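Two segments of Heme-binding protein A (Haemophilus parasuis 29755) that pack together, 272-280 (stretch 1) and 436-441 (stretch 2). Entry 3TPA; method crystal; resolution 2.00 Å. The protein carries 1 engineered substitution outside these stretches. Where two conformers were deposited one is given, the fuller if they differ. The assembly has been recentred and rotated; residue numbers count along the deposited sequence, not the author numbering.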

# COMPACT_ATOMS: atom_id res chain seq x y z
N ALA A 272 11.35 -6.18 -1.89
CA ALA A 272 12.69 -5.77 -1.50
C ALA A 272 13.58 -6.34 -2.57
O ALA A 272 13.43 -7.50 -2.93
N TYR A 273 14.49 -5.53 -3.09
CA TYR A 273 15.30 -5.98 -4.23
C TYR A 273 16.68 -5.36 -4.17
O TYR A 273 16.91 -4.42 -3.43
N ILE A 274 17.59 -5.88 -4.98
CA ILE A 274 18.87 -5.23 -5.19
C ILE A 274 18.74 -4.45 -6.49
O ILE A 274 18.49 -5.03 -7.54
N GLY A 275 18.89 -3.13 -6.43
CA GLY A 275 18.80 -2.32 -7.63
C GLY A 275 20.16 -2.36 -8.30
O GLY A 275 21.17 -2.43 -7.61
N LEU A 276 20.19 -2.36 -9.63
CA LEU A 276 21.44 -2.29 -10.38
C LEU A 276 21.38 -1.14 -11.37
O LEU A 276 20.47 -1.07 -12.21
N ASN A 277 22.34 -0.24 -11.29
CA ASN A 277 22.36 0.90 -12.20
C ASN A 277 22.82 0.46 -13.57
O ASN A 277 24.02 0.30 -13.80
N THR A 278 21.88 0.27 -14.49
CA THR A 278 22.22 -0.28 -15.80
C THR A 278 22.96 0.68 -16.75
O THR A 278 23.16 0.35 -17.92
N THR A 279 23.37 1.85 -16.24
CA THR A 279 24.18 2.77 -17.04
C THR A 279 25.65 2.69 -16.64
O THR A 279 26.49 3.33 -17.25
N LYS A 280 25.94 1.93 -15.59
CA LYS A 280 27.32 1.73 -15.17
C LYS A 280 28.01 0.76 -16.11
O LYS A 280 27.37 -0.13 -16.68
N ASN A 436 12.51 4.82 -11.09
CA ASN A 436 13.13 3.75 -11.86
C ASN A 436 14.61 3.89 -11.60
O ASN A 436 15.34 4.55 -12.36
N TYR A 437 15.04 3.31 -10.48
CA TYR A 437 16.41 3.45 -10.00
C TYR A 437 17.40 2.80 -10.96
O TYR A 437 18.45 3.36 -11.25
N SER A 438 17.04 1.61 -11.46
CA SER A 438 17.93 0.88 -12.37
C SER A 438 18.18 1.59 -13.71
O SER A 438 19.18 1.31 -14.38
N ARG A 439 17.28 2.48 -14.11
CA ARG A 439 17.40 3.21 -15.38
C ARG A 439 17.17 2.33 -16.59
O ARG A 439 17.45 2.73 -17.72
N TRP A 440 16.66 1.12 -16.37
CA TRP A 440 16.42 0.21 -17.48
C TRP A 440 15.15 0.60 -18.23
O TRP A 440 14.17 1.05 -17.64
N THR A 441 15.19 0.43 -19.55
CA THR A 441 14.02 0.66 -20.40
C THR A 441 14.05 -0.32 -21.57
O THR A 441 15.12 -0.75 -22.00

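The contact is small, burying 326 Å² over both sides, and joins the end of a strand and the turn after it to an irregular segment distant in sequence. Its polar centre is the carbonyl of Ser438. The backbone nitrogen of Thr278 donates a hydrogen bond to Ser438 O (N to O 2.9 Å, nearly straight at 162°). Thr278 points its CA-to-CB bond toward the other stretch, and its p rotamer (chi1 72°) brings the hydroxyl to the same acceptor, with Thr278 OG1 also 2.9 Å from Ser438 O; since that proton has another acceptor within reach, this second bond is not settled. Threonine suits the site because its branched CB carries a hydroxyl and a methyl together: OG1 lies near the carbonyl, while Thr278 CG2 packs 4.2 Å from CB of Ser438. Thr278 OG1 also lies 4.1 Å from CB of Trp440, whose side chain starts out sideways in the t rotamer and then leads its indole away.

Ser438 contributes carbon as well as oxygen. Its CB sits 3.2 Å from Leu276 O, and its CA lies at the same 3.2 Å from Leu276 O in a CA-H...O contact. The two backbones are closest here, with CA of Asn277 and CA of Ser438 4.4 Å apart; the Ser438 side chain is small, sideways and in the p rotamer. Leu276 (m, t) turns its side chain away and meets the other stretch through its backbone.

Side-chain bonds link residues within each segment: an amide and a hydroxyl in the first, an amide in the second. Asn277 begins the type I turn that ends at Lys280. Its CA-to-CB bond points away, but the end of the t-rotamer side chain comes nearer, and Asn277 OD1 accepts hydrogen bonds from Thr279 N (3.0 Å to OD1) and Thr279 OG1 (2.7 Å to OD1). An asparagine suits this place because its short side chain can present a carbonyl oxygen to both groups. In the other stretch, Asn436, also t, spans its loop: Asn436 ND2 donates to Trp440 O at 2.9 Å, while Asn436 OD1 accepts a weak bond from Arg439 N at 2.9 Å.

The aliphatic part of Arg439 packs beside the turn. This residue has a positive phi of 71°, and its CB points toward stretch 1; chi1 is m (-51°), while chi2, at -138°, lies between wells. Arg439 CG lies 4.1 Å from Asn277 OD1, and Arg439 CD lies 3.9 Å from CG2 of Thr279, itself in the p rotamer. A long side chain serves well here, since its methylenes pack against Asn277 and Thr279 while NH2 is hydrogen-bonded elsewhere in the structure.

Farther back along the strand, two tyrosines and a water complete the contact. Both point toward the opposing stretch, Tyr273 as p and Tyr437 as m. Tyr273 OH approaches the Tyr437 ring obliquely, 3.5 Å from Tyr437 CD2, and hydrogen-bonds to water 1 (OH to water O 2.8 Å). The same water accepts from Tyr437 N (N to water O 3.0 Å), linking a phenol on one stretch to the backbone of the other.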

# COMPACT_ATOMS: atom_id res chain seq x y z
CB ALA A 272 13.05 -6.36 -0.14
CB TYR A 273 14.63 -5.61 -5.55
CG TYR A 273 14.42 -4.13 -5.76
CD1 TYR A 273 15.39 -3.35 -6.39
CD2 TYR A 273 13.26 -3.50 -5.33
CE1 TYR A 273 15.20 -1.99 -6.59
CE2 TYR A 273 13.06 -2.15 -5.54
CZ TYR A 273 14.03 -1.40 -6.16
OH TYR A 273 13.84 -0.05 -6.35
CB ILE A 274 20.01 -6.25 -5.29
CG1 ILE A 274 20.13 -7.12 -4.03
CG2 ILE A 274 21.34 -5.56 -5.61
CD1 ILE A 274 20.45 -6.32 -2.73
CB LEU A 276 21.68 -3.61 -11.12
CG LEU A 276 21.76 -4.88 -10.27
CD1 LEU A 276 21.85 -6.13 -11.17
CD2 LEU A 276 22.95 -4.79 -9.33
CB ASN A 277 23.30 1.95 -11.66
CG ASN A 277 23.31 3.19 -12.48
OD1 ASN A 277 22.87 3.19 -13.63
ND2 ASN A 277 23.82 4.27 -11.91
CB THR A 278 20.99 -0.84 -16.50
OG1 THR A 278 20.16 0.24 -16.93
CG2 THR A 278 20.19 -1.72 -15.56
CB THR A 279 23.73 4.24 -16.92
OG1 THR A 279 23.91 4.69 -15.57
CG2 THR A 279 22.27 4.39 -17.34
CB LYS A 280 27.37 1.21 -13.73
CG LYS A 280 26.99 2.26 -12.70
CD LYS A 280 28.08 3.30 -12.51
CE LYS A 280 27.86 4.05 -11.21
NZ LYS A 280 29.03 4.88 -10.85
CB ASN A 436 12.76 3.86 -13.36
CG ASN A 436 13.47 2.84 -14.25
OD1 ASN A 436 14.42 2.19 -13.82
ND2 ASN A 436 13.03 2.72 -15.52
CB TYR A 437 16.54 2.79 -8.64
CG TYR A 437 15.84 3.50 -7.51
CD1 TYR A 437 15.33 4.78 -7.67
CD2 TYR A 437 15.74 2.91 -6.25
CE1 TYR A 437 14.71 5.43 -6.63
CE2 TYR A 437 15.13 3.56 -5.21
CZ TYR A 437 14.62 4.83 -5.40
OH TYR A 437 14.01 5.47 -4.34
CB SER A 438 17.38 -0.54 -12.63
OG SER A 438 16.27 -0.50 -13.51
CB ARG A 439 18.76 3.90 -15.53
CG ARG A 439 19.16 4.77 -14.33
CD ARG A 439 19.79 6.08 -14.84
NE ARG A 439 19.64 7.13 -13.85
CZ ARG A 439 19.58 8.42 -14.12
NH1 ARG A 439 19.65 8.85 -15.36
NH2 ARG A 439 19.44 9.27 -13.12
CB TRP A 440 16.28 -1.23 -16.97
CG TRP A 440 15.93 -2.23 -18.05
CD1 TRP A 440 16.78 -2.77 -18.98
CD2 TRP A 440 14.66 -2.83 -18.28
NE1 TRP A 440 16.09 -3.65 -19.80
CE2 TRP A 440 14.79 -3.71 -19.37
CE3 TRP A 440 13.41 -2.72 -17.66
CZ2 TRP A 440 13.73 -4.46 -19.87
CZ3 TRP A 440 12.34 -3.46 -18.17
CH2 TRP A 440 12.52 -4.31 -19.26
CB THR A 441 13.99 2.10 -20.99
OG1 THR A 441 14.89 2.19 -22.10
CG2 THR A 441 14.36 3.14 -19.94
O HOH W 1 13.69 1.21 -8.88